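Local coordinates for protein 11S globulin (Wrightia tinctoria, PDB 5WXU) that binds the plant hormone auxin, indole-3-acetic acid, and probably serves as a hexameric seed storage protein of the 11S globulin family, at residues R199-G204 / L220-V225; Q59-Y64 / D253-M258; S96-P101 / I166-Y171; T83-E88 / L180-D185. All coordinates share one frame; numbering follows the deposited sequence. Where two conformers were deposited one is given.

Contact 1: residues R199-G204 / L220-V225; sequences RYFLGG and LLWNNV. With PO4 (phosphate ion), chain N.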
# COMPACT_ATOMS: atom_id res chain seq x y z
N ARG B 199 13.46 29.45 -6.84
CA ARG B 199 13.80 29.05 -8.20
C ARG B 199 15.28 29.04 -8.38
O ARG B 199 15.91 30.09 -8.39
CB ARG B 199 13.17 29.95 -9.28
CG ARG B 199 11.64 30.12 -9.10
CD ARG B 199 11.07 31.07 -10.17
NE ARG B 199 9.93 31.83 -9.68
CZ ARG B 199 8.73 31.85 -10.23
NH1 ARG B 199 8.43 31.10 -11.31
NH2 ARG B 199 7.80 32.61 -9.66
N TYR B 200 15.84 27.84 -8.53
CA TYR B 200 17.27 27.63 -8.56
C TYR B 200 17.62 27.29 -9.98
O TYR B 200 17.31 26.24 -10.46
CB TYR B 200 17.70 26.55 -7.55
CG TYR B 200 17.73 27.06 -6.08
CD1 TYR B 200 17.28 28.36 -5.72
CD2 TYR B 200 18.23 26.30 -5.09
CE1 TYR B 200 17.27 28.78 -4.40
CE2 TYR B 200 18.19 26.70 -3.75
CZ TYR B 200 17.75 27.94 -3.39
OH TYR B 200 17.81 28.37 -2.05
N PHE B 201 18.40 28.16 -10.64
CA PHE B 201 18.74 28.04 -12.01
C PHE B 201 20.18 27.57 -12.24
O PHE B 201 21.08 27.93 -11.47
CB PHE B 201 18.50 29.42 -12.71
CG PHE B 201 17.09 29.73 -13.02
CD1 PHE B 201 16.34 30.38 -12.11
CD2 PHE B 201 16.48 29.34 -14.23
CE1 PHE B 201 15.02 30.68 -12.36
CE2 PHE B 201 15.15 29.59 -14.47
CZ PHE B 201 14.44 30.30 -13.54
N LEU B 202 20.38 26.71 -13.21
CA LEU B 202 21.73 26.21 -13.62
C LEU B 202 22.19 27.10 -14.78
O LEU B 202 22.08 26.77 -15.95
CB LEU B 202 21.71 24.79 -14.03
CG LEU B 202 21.54 23.82 -12.83
CD1 LEU B 202 20.26 23.93 -12.06
CD2 LEU B 202 21.74 22.41 -13.36
N GLY B 203 22.70 28.25 -14.40
CA GLY B 203 22.89 29.32 -15.33
C GLY B 203 22.02 30.51 -15.16
O GLY B 203 21.11 30.59 -14.34
N GLY B 204 22.28 31.50 -16.04
CA GLY B 204 21.51 32.72 -16.05
C GLY B 204 22.04 33.84 -15.22
O GLY B 204 22.84 33.62 -14.33
N LEU B 220 11.96 37.95 -4.36
CA LEU B 220 12.00 36.70 -5.05
C LEU B 220 13.28 35.97 -4.68
O LEU B 220 14.37 36.56 -4.57
CB LEU B 220 11.91 36.91 -6.57
CG LEU B 220 10.59 37.59 -7.04
CD1 LEU B 220 10.76 38.09 -8.46
CD2 LEU B 220 9.39 36.64 -6.95
N LEU B 221 13.13 34.66 -4.50
CA LEU B 221 14.24 33.77 -4.31
C LEU B 221 14.49 33.13 -5.65
O LEU B 221 13.87 32.12 -5.98
CB LEU B 221 13.89 32.77 -3.21
CG LEU B 221 13.53 33.35 -1.82
CD1 LEU B 221 13.09 32.24 -0.82
CD2 LEU B 221 14.67 34.18 -1.23
N TRP B 222 15.34 33.75 -6.45
CA TRP B 222 15.55 33.39 -7.82
C TRP B 222 17.03 33.61 -8.09
O TRP B 222 17.51 34.73 -7.98
CB TRP B 222 14.64 34.27 -8.70
CG TRP B 222 14.60 34.02 -10.13
CD1 TRP B 222 15.68 33.73 -10.93
CD2 TRP B 222 13.45 34.09 -11.02
NE1 TRP B 222 15.26 33.61 -12.26
CE2 TRP B 222 13.92 33.87 -12.34
CE3 TRP B 222 12.08 34.42 -10.84
CZ2 TRP B 222 13.07 33.83 -13.46
CZ3 TRP B 222 11.21 34.41 -11.99
CH2 TRP B 222 11.72 34.10 -13.27
N ASN B 223 17.76 32.58 -8.44
CA ASN B 223 19.18 32.68 -8.43
C ASN B 223 19.85 31.65 -9.36
O ASN B 223 19.35 30.53 -9.52
CB ASN B 223 19.56 32.28 -6.96
CG ASN B 223 21.00 32.45 -6.62
OD1 ASN B 223 21.59 33.51 -6.90
ND2 ASN B 223 21.62 31.40 -5.98
N ASN B 224 20.97 32.03 -9.98
CA ASN B 224 21.86 31.13 -10.64
C ASN B 224 22.71 30.42 -9.56
O ASN B 224 23.56 31.06 -8.88
CB ASN B 224 22.80 31.90 -11.60
CG ASN B 224 23.84 31.03 -12.26
OD1 ASN B 224 24.09 29.89 -11.88
ND2 ASN B 224 24.51 31.58 -13.31
N VAL B 225 22.49 29.12 -9.38
CA VAL B 225 23.15 28.39 -8.26
C VAL B 225 24.65 28.28 -8.29
O VAL B 225 25.26 27.95 -7.24
CB VAL B 225 22.60 26.91 -8.09
CG1 VAL B 225 21.15 26.94 -7.82
CG2 VAL B 225 22.95 25.95 -9.16
P PO4 N . 10.25 27.61 -12.69
O1 PO4 N . 11.69 27.69 -11.96
O2 PO4 N . 10.00 26.67 -13.85
O3 PO4 N . 9.29 26.91 -11.72
O4 PO4 N . 9.51 28.94 -12.85
O HOH W 1 11.18 32.86 -7.33
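Strands 199-201 and 221-224 run parallel, their axes 8° apart, and pair in register through alternating bonds: R199 N to L221 O, N223 N to R199 O, F201 N to N223 O and V225 N to F201 O. R199, F201, W222 and N224 put their side chains on one face of the sheet, Y200 and N223 on the other. There Y200 CB meets V225 CG1 at 3.5 Å, and Y200 OH bonds S370 OG of the second subunit. With CG anti to its backbone N (chi1 -176°), W222 presents its indole so that R199 CD and F201 CE1 lie over one face of it. R199 CD sits 3.9 Å from the centroid of the six-membered ring, a CH-pi contact, and the side chains cross obliquely, with W222 CZ3 over one face of the guanidinium. F201 meets the five-membered ring in a slid, near-parallel pair, planes 19° apart. Y257 joins these two rings. The N224 amide bonds the backbone of G203 and G204: N224 ND2 donates to a lone pair of G204 O at 2.8 Å, and N224 OD1 takes a weak bond from G203 N. Of the R199 nitrogens, NE reaches L221 O through a water, NH2 bonds T83 OG1 and NH1 bonds phosphate O4 at 2.9 Å. So held, with NH1 turned to the ion, the probably charged R199 would favour an anion such as this phosphate, itself probably from the crystallisation liquor.

Contact 2: residues Q59-Y64 / D253-M258; sequences QHEAGY and DFRGYM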
# COMPACT_ATOMS: atom_id res chain seq x y z
N GLN B 59 11.51 40.68 -17.35
CA GLN B 59 12.03 40.54 -18.71
C GLN B 59 13.27 39.68 -18.91
O GLN B 59 14.27 39.81 -18.21
CB GLN B 59 12.40 41.94 -19.26
CG GLN B 59 11.24 42.69 -19.84
CD GLN B 59 10.65 41.99 -21.05
OE1 GLN B 59 11.31 41.28 -21.83
NE2 GLN B 59 9.38 42.16 -21.19
N HIS B 60 13.26 38.85 -19.91
CA HIS B 60 14.47 38.18 -20.31
C HIS B 60 14.79 38.56 -21.73
O HIS B 60 13.97 39.17 -22.42
CB HIS B 60 14.29 36.62 -20.17
CG HIS B 60 13.57 36.20 -18.91
ND1 HIS B 60 14.17 36.26 -17.67
CD2 HIS B 60 12.31 35.74 -18.70
CE1 HIS B 60 13.29 35.90 -16.74
NE2 HIS B 60 12.15 35.60 -17.34
N GLU B 61 15.90 38.06 -22.23
CA GLU B 61 16.23 38.27 -23.61
C GLU B 61 15.19 37.70 -24.54
O GLU B 61 14.80 38.35 -25.51
CB GLU B 61 17.55 37.62 -23.92
CG GLU B 61 17.89 37.65 -25.37
CD GLU B 61 19.21 37.09 -25.70
OE1 GLU B 61 19.38 35.86 -25.74
OE2 GLU B 61 20.08 37.93 -26.03
N ALA B 62 14.72 36.48 -24.23
CA ALA B 62 13.90 35.69 -25.10
C ALA B 62 12.50 35.37 -24.54
O ALA B 62 11.88 34.37 -24.95
CB ALA B 62 14.62 34.45 -25.51
N GLY B 63 12.01 36.24 -23.72
CA GLY B 63 10.66 36.12 -23.21
C GLY B 63 10.54 36.90 -21.94
O GLY B 63 11.40 37.72 -21.65
N TYR B 64 9.49 36.62 -21.18
CA TYR B 64 9.22 37.24 -19.92
C TYR B 64 8.41 36.35 -19.00
O TYR B 64 7.79 35.37 -19.45
CB TYR B 64 8.48 38.56 -20.07
CG TYR B 64 7.17 38.51 -20.82
CD1 TYR B 64 7.11 38.71 -22.19
CD2 TYR B 64 5.98 38.32 -20.11
CE1 TYR B 64 5.87 38.66 -22.87
CE2 TYR B 64 4.78 38.30 -20.75
CZ TYR B 64 4.73 38.49 -22.12
OH TYR B 64 3.50 38.48 -22.73
N ASP B 253 27.24 38.27 -18.55
CA ASP B 253 26.25 37.69 -19.47
C ASP B 253 24.93 37.99 -18.79
O ASP B 253 24.59 37.33 -17.80
CB ASP B 253 26.58 36.19 -19.67
CG ASP B 253 25.49 35.39 -20.42
OD1 ASP B 253 24.46 35.98 -20.86
OD2 ASP B 253 25.70 34.15 -20.57
N PHE B 254 24.21 39.00 -19.29
CA PHE B 254 22.98 39.52 -18.74
C PHE B 254 21.78 39.33 -19.69
O PHE B 254 21.05 40.27 -20.02
CB PHE B 254 23.16 41.01 -18.40
CG PHE B 254 24.36 41.27 -17.52
CD1 PHE B 254 24.34 40.87 -16.18
CD2 PHE B 254 25.52 41.86 -18.05
CE1 PHE B 254 25.45 41.07 -15.36
CE2 PHE B 254 26.62 42.07 -17.24
CZ PHE B 254 26.59 41.67 -15.89
N ARG B 255 21.54 38.09 -20.08
CA ARG B 255 20.39 37.74 -20.93
C ARG B 255 19.13 37.35 -20.15
O ARG B 255 18.08 37.07 -20.75
CB ARG B 255 20.78 36.62 -21.85
CG ARG B 255 21.83 37.07 -22.90
CD ARG B 255 22.31 35.97 -23.75
NE ARG B 255 22.97 34.92 -22.97
CZ ARG B 255 23.14 33.65 -23.35
NH1 ARG B 255 22.73 33.20 -24.53
NH2 ARG B 255 23.71 32.83 -22.52
N GLY B 256 19.20 37.33 -18.84
CA GLY B 256 18.07 36.87 -18.05
C GLY B 256 18.07 35.34 -18.10
O GLY B 256 19.11 34.68 -18.20
N TYR B 257 16.87 34.78 -17.98
CA TYR B 257 16.76 33.32 -17.80
C TYR B 257 16.02 32.65 -18.92
O TYR B 257 15.64 31.47 -18.83
CB TYR B 257 16.10 33.04 -16.44
CG TYR B 257 16.92 33.53 -15.30
CD1 TYR B 257 16.81 34.81 -14.83
CD2 TYR B 257 17.88 32.72 -14.75
CE1 TYR B 257 17.65 35.24 -13.82
CE2 TYR B 257 18.67 33.13 -13.71
CZ TYR B 257 18.54 34.38 -13.23
OH TYR B 257 19.39 34.74 -12.19
N MET B 258 15.80 33.38 -20.02
CA MET B 258 15.34 32.80 -21.27
C MET B 258 16.24 33.40 -22.34
O MET B 258 16.32 34.64 -22.42
CB MET B 258 13.89 33.13 -21.60
CG MET B 258 12.84 32.73 -20.58
SD MET B 258 11.23 33.28 -21.12
CE MET B 258 10.17 32.85 -19.72
O HOH W 2 21.40 34.60 -26.68
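The turn between strands 56-60 and 63-67, at the edge of the N-terminal cupin barrel, is a tight beta hairpin, closed by the H60 N to G63 O bond, and residues 253-258 run against it. Two backbone hydrogen bonds join them: E61 N gives to R255 O at 2.8 Å and A62 N to M258 O at 3.0 Å. Both donors stand above the carbonyl plane, 32° and 52° out of it, so neither bond uses an in-plane lone pair. Among charged groups, R255 grips D253 side-on, NE to OD1 at 2.8 Å and NH2 to OD2, each oxygen using its syn lone pair. E61 lies alongside R255 with its carboxylate nearly perpendicular to the guanidinium; a water connects E61 OE1 to R255 NH1, and E61 OE1 also accepts from R260 N. R255 NH2 further bonds N436 O of the second subunit. Packing is led by M258, whose chain, extended beyond CG (chi2 177°), runs obliquely past the H60 imidazole. That ring has Y257 C over one face and G256 CA at its edge, and H60 NE2 bonds S65 OG. A CB placed on G63 would strike the sulfur, coming 2.5 Å from M258 SD.

Contact 3: residues S96-P101 / I166-Y171; sequences SYNNAP and IVHWAY. With PO4 (phosphate ion), chain N.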
# COMPACT_ATOMS: atom_id res chain seq x y z
N SER B 96 16.13 24.83 -14.31
CA SER B 96 15.95 25.20 -12.94
C SER B 96 15.26 24.05 -12.15
O SER B 96 14.67 23.13 -12.76
CB SER B 96 15.06 26.44 -12.79
OG SER B 96 13.65 26.31 -13.20
N TYR B 97 15.35 24.15 -10.85
CA TYR B 97 14.60 23.28 -9.93
C TYR B 97 13.99 24.14 -8.86
O TYR B 97 14.46 25.24 -8.55
CB TYR B 97 15.37 22.12 -9.37
CG TYR B 97 16.60 22.45 -8.50
CD1 TYR B 97 17.79 22.87 -9.09
CD2 TYR B 97 16.54 22.43 -7.17
CE1 TYR B 97 18.88 23.20 -8.31
CE2 TYR B 97 17.62 22.71 -6.41
CZ TYR B 97 18.79 23.11 -7.00
OH TYR B 97 19.89 23.44 -6.19
N ASN B 98 12.91 23.63 -8.27
CA ASN B 98 12.14 24.32 -7.30
C ASN B 98 12.00 23.48 -6.05
O ASN B 98 12.21 22.27 -6.08
CB ASN B 98 10.76 24.63 -7.83
CG ASN B 98 10.81 25.34 -9.15
OD1 ASN B 98 10.36 24.83 -10.16
ND2 ASN B 98 11.33 26.58 -9.14
N ASN B 99 11.60 24.15 -5.00
CA ASN B 99 11.26 23.45 -3.74
C ASN B 99 9.84 22.90 -3.61
O ASN B 99 9.48 22.28 -2.60
CB ASN B 99 11.54 24.36 -2.54
CG ASN B 99 10.69 25.59 -2.51
OD1 ASN B 99 10.59 26.25 -3.53
ND2 ASN B 99 10.15 25.95 -1.35
N ALA B 100 9.03 23.13 -4.62
CA ALA B 100 7.61 22.75 -4.58
C ALA B 100 7.35 22.09 -5.88
O ALA B 100 7.89 22.48 -6.91
CB ALA B 100 6.68 23.95 -4.45
N PRO B 101 6.50 21.06 -5.88
CA PRO B 101 5.97 20.45 -7.12
C PRO B 101 5.03 21.43 -7.85
O PRO B 101 4.61 22.46 -7.27
CB PRO B 101 5.26 19.23 -6.62
CG PRO B 101 4.76 19.65 -5.25
CD PRO B 101 5.79 20.57 -4.68
N ILE B 166 13.47 18.55 -8.98
CA ILE B 166 13.78 18.00 -10.28
C ILE B 166 14.14 19.16 -11.25
O ILE B 166 13.39 20.09 -11.41
CB ILE B 166 12.61 17.21 -10.81
CG1 ILE B 166 12.40 15.98 -9.90
CG2 ILE B 166 12.77 16.85 -12.31
CD1 ILE B 166 13.49 14.93 -9.95
N VAL B 167 15.28 19.03 -11.92
CA VAL B 167 15.66 20.00 -12.97
C VAL B 167 14.75 19.88 -14.20
O VAL B 167 14.58 18.81 -14.75
CB VAL B 167 17.12 19.80 -13.36
CG1 VAL B 167 17.56 20.70 -14.59
CG2 VAL B 167 18.07 20.06 -12.21
N HIS B 168 14.30 21.02 -14.70
CA HIS B 168 13.52 21.03 -15.89
C HIS B 168 13.88 22.29 -16.73
O HIS B 168 14.37 23.24 -16.22
CB HIS B 168 12.06 21.02 -15.57
CG HIS B 168 11.64 22.13 -14.65
ND1 HIS B 168 11.79 22.03 -13.28
CD2 HIS B 168 11.24 23.40 -14.89
CE1 HIS B 168 11.44 23.17 -12.72
NE2 HIS B 168 11.10 24.03 -13.68
N TRP B 169 13.58 22.21 -18.01
CA TRP B 169 13.90 23.29 -18.95
C TRP B 169 12.97 23.20 -20.09
O TRP B 169 12.31 22.19 -20.27
CB TRP B 169 15.36 23.23 -19.45
CG TRP B 169 15.76 21.95 -20.14
CD1 TRP B 169 16.32 20.82 -19.54
CD2 TRP B 169 15.64 21.60 -21.52
NE1 TRP B 169 16.52 19.81 -20.43
CE2 TRP B 169 16.13 20.26 -21.67
CE3 TRP B 169 15.16 22.27 -22.67
CZ2 TRP B 169 16.11 19.58 -22.86
CZ3 TRP B 169 15.22 21.60 -23.84
CH2 TRP B 169 15.71 20.32 -23.98
N ALA B 170 12.84 24.30 -20.85
CA ALA B 170 11.86 24.30 -21.93
C ALA B 170 12.45 25.14 -23.12
O ALA B 170 13.20 26.05 -22.92
CB ALA B 170 10.54 24.86 -21.49
N TYR B 171 12.09 24.73 -24.31
CA TYR B 171 12.55 25.38 -25.55
C TYR B 171 11.34 25.47 -26.50
O TYR B 171 10.62 24.50 -26.71
CB TYR B 171 13.65 24.58 -26.18
CG TYR B 171 14.08 25.13 -27.53
CD1 TYR B 171 14.74 26.31 -27.60
CD2 TYR B 171 13.74 24.47 -28.71
CE1 TYR B 171 15.10 26.85 -28.85
CE2 TYR B 171 14.11 24.99 -29.95
CZ TYR B 171 14.79 26.17 -30.00
OH TYR B 171 15.12 26.68 -31.25
P PO4 N . 10.25 27.61 -12.69
O1 PO4 N . 11.69 27.69 -11.96
O2 PO4 N . 10.00 26.67 -13.85
O3 PO4 N . 9.29 26.91 -11.72
O4 PO4 N . 9.51 28.94 -12.85
O HOH W 3 13.38 26.34 -15.84
O HOH W 4 11.66 21.33 -9.58
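Phosphate O1 is gripped by two donors of strand 96-98: S96 OG at 2.7 Å and N98 ND2 at 3.1 Å. A third bond reaches the same ion from the neighbouring strand, where H168 NE2 gives to O2 at 2.9 Å with an N-H...O angle of 161°. The imidazole is fixed at its other nitrogen too, because H168 ND1 donates to I166 O, which lies near the ring plane. With both nitrogens donating, the ring is probably doubly protonated and positively charged. H168 CG occupies the crowded position between backbone N and carbonyl carbon (chi1 54°), which lays one ring face under S96 O, 3.1 Å above the plane, and brings N98 OD1 to the edge. The backbone behind is an antiparallel hydrogen-bonded pair, S96 N to H168 O and H168 N to S96 O. A water joins N98 N to I166 O. N98 is set by further bonds, ND2 to R198 O and OD1 to H184 NE2. An alanine at H168, lacking both ring nitrogens, would probably leave the phosphate less firmly held on this side and I166 O less well fixed. Hydroxyl, amide and imidazole donors thus converge on a polar site suited to an anion.

Contact 4: residues T83-E88 / L180-D185; sequences TRHVIE and LLVIHD. With PO4 (phosphate ion), chain N.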
# COMPACT_ATOMS: atom_id res chain seq x y z
N THR B 83 2.68 31.56 -11.90
CA THR B 83 3.53 32.25 -12.86
C THR B 83 3.11 31.98 -14.28
O THR B 83 2.74 30.86 -14.63
CB THR B 83 4.98 31.79 -12.75
OG1 THR B 83 5.37 31.80 -11.38
CG2 THR B 83 5.95 32.74 -13.52
N ARG B 84 3.20 33.02 -15.13
CA ARG B 84 2.92 32.86 -16.59
C ARG B 84 4.22 33.13 -17.32
O ARG B 84 4.69 34.30 -17.37
CB ARG B 84 1.78 33.75 -17.08
CG ARG B 84 1.46 33.61 -18.54
CD ARG B 84 0.08 34.17 -18.89
NE ARG B 84 -0.03 35.60 -18.65
CZ ARG B 84 -1.11 36.29 -18.29
NH1 ARG B 84 -2.31 35.73 -17.98
NH2 ARG B 84 -1.00 37.65 -18.21
N HIS B 85 4.82 32.08 -17.88
CA HIS B 85 6.02 32.32 -18.67
C HIS B 85 5.66 32.44 -20.13
O HIS B 85 4.84 31.70 -20.62
CB HIS B 85 7.04 31.21 -18.51
CG HIS B 85 7.58 31.05 -17.14
ND1 HIS B 85 8.44 31.96 -16.52
CD2 HIS B 85 7.41 30.03 -16.23
CE1 HIS B 85 8.77 31.51 -15.32
NE2 HIS B 85 8.15 30.34 -15.12
N VAL B 86 6.32 33.38 -20.84
CA VAL B 86 6.02 33.60 -22.21
C VAL B 86 7.37 33.52 -22.89
O VAL B 86 8.24 34.31 -22.57
CB VAL B 86 5.30 34.94 -22.44
CG1 VAL B 86 5.17 35.19 -23.95
CG2 VAL B 86 3.92 34.91 -21.79
N ILE B 87 7.57 32.50 -23.71
CA ILE B 87 8.87 32.20 -24.28
C ILE B 87 8.77 32.51 -25.77
O ILE B 87 8.05 31.85 -26.47
CB ILE B 87 9.26 30.72 -24.08
CG1 ILE B 87 9.28 30.34 -22.55
CG2 ILE B 87 10.62 30.38 -24.65
CD1 ILE B 87 9.29 28.84 -22.31
N GLU B 88 9.59 33.43 -26.25
CA GLU B 88 9.66 33.73 -27.68
C GLU B 88 10.08 32.60 -28.54
O GLU B 88 10.70 31.64 -28.10
CB GLU B 88 10.62 34.90 -27.93
CG GLU B 88 10.07 36.19 -27.36
CD GLU B 88 11.09 37.34 -27.40
OE1 GLU B 88 12.05 37.32 -28.23
OE2 GLU B 88 10.95 38.29 -26.57
N LEU B 180 3.41 29.22 -20.89
CA LEU B 180 3.25 28.27 -19.77
C LEU B 180 2.66 28.90 -18.51
O LEU B 180 3.19 29.88 -17.96
CB LEU B 180 4.61 27.66 -19.47
CG LEU B 180 5.43 27.06 -20.62
CD1 LEU B 180 6.77 26.61 -20.08
CD2 LEU B 180 4.70 25.98 -21.44
N LEU B 181 1.57 28.34 -17.99
CA LEU B 181 1.00 28.75 -16.75
C LEU B 181 1.44 27.67 -15.74
O LEU B 181 1.05 26.53 -15.91
CB LEU B 181 -0.49 28.76 -16.78
CG LEU B 181 -1.09 29.21 -15.43
CD1 LEU B 181 -1.19 30.71 -15.49
CD2 LEU B 181 -2.40 28.53 -15.08
N VAL B 182 2.21 28.07 -14.73
CA VAL B 182 2.86 27.19 -13.72
C VAL B 182 2.21 27.49 -12.37
O VAL B 182 2.24 28.63 -11.86
CB VAL B 182 4.34 27.42 -13.60
CG1 VAL B 182 4.93 26.37 -12.67
CG2 VAL B 182 5.05 27.38 -14.96
N ILE B 183 1.63 26.44 -11.79
CA ILE B 183 1.06 26.49 -10.47
C ILE B 183 1.99 25.65 -9.60
O ILE B 183 2.11 24.41 -9.76
CB ILE B 183 -0.35 25.95 -10.40
CG1 ILE B 183 -1.29 26.63 -11.37
CG2 ILE B 183 -0.91 26.13 -8.99
CD1 ILE B 183 -1.27 28.15 -11.36
N HIS B 184 2.66 26.32 -8.69
CA HIS B 184 3.52 25.65 -7.69
C HIS B 184 2.77 25.42 -6.41
O HIS B 184 2.14 26.36 -5.91
CB HIS B 184 4.77 26.45 -7.38
CG HIS B 184 5.83 26.39 -8.41
ND1 HIS B 184 5.98 27.39 -9.34
CD2 HIS B 184 6.87 25.52 -8.63
CE1 HIS B 184 6.99 27.11 -10.14
NE2 HIS B 184 7.55 25.98 -9.74
N ASP B 185 2.81 24.19 -5.89
CA ASP B 185 2.07 23.84 -4.66
C ASP B 185 3.00 23.98 -3.48
O ASP B 185 3.74 23.04 -3.11
CB ASP B 185 1.52 22.42 -4.83
CG ASP B 185 0.73 21.97 -3.67
OD1 ASP B 185 0.47 22.81 -2.76
OD2 ASP B 185 0.46 20.72 -3.62
P PO4 N . 10.25 27.61 -12.69
O1 PO4 N . 11.69 27.69 -11.96
O2 PO4 N . 10.00 26.67 -13.85
O3 PO4 N . 9.29 26.91 -11.72
O4 PO4 N . 9.51 28.94 -12.85
O HOH W 5 4.60 29.41 -10.03
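H85 and H184 lie on the sheet face of T83, L180 and V182, and in both CG stands anti to the carbonyl carbon (chi1 -64° and -76°), turning the imidazoles toward the phosphate. H85 NE2 donates to phosphate O4 at 3.0 Å, while H85 ND1 bonds S65 OG. The H85 ring lies with T83 CG2 over one face, and its edge atom CD2 meets V182 CG2 at 3.8 Å. H184 turns its edge to a water: H184 ND1 lies 2.5 Å from the water oxygen, which also contacts T83 OG1, itself hydrogen-bonded to R199 NH2, and donates to V182 O. H184 NE2 bonds N98 OD1. An alanine at H184, without ND1 and NE2, would probably leave the water less well fixed and N98 less firmly oriented. The strands are antiparallel, axes 151° apart: T83 and V182 form one hydrogen-bonded pair, with V182 N to T83 O at 2.8 Å, H85 and L180 the second, with R84 and L181 the non-hydrogen-bonded pair between. On the face of T83 and H85, I87 CD1 touches L180 CD1 at 4.0 Å. The inward histidines are reminiscent of the metal site of many cupins; a phosphate, probably from the crystallisation liquor, occupies the barrel interior here.

All four contacts belong to the N-terminal cupin barrel. Contact 4 lies in the seven-stranded antiparallel sheet, contacts 1 and 3 in the facing mixed sheet. Contact 2 closes the longest loop, 59 to 258, and the other three nest inside it; contact 3 lies within contact 4, and contact 1 follows both. Centres of contacts 1 and 3, like those of 3 and 4, are about 11 Å apart. One phosphate, probably from the crystallisation liquor, lies between the two sheets and touches contacts 1, 3 and 4. Y257 packs contact 2 on contact 1, and neighbouring strands 63-67 and 80-87 join it to contact 4. Contacts 1, 2 and 3 meet the second subunit, linking barrel and hexamer.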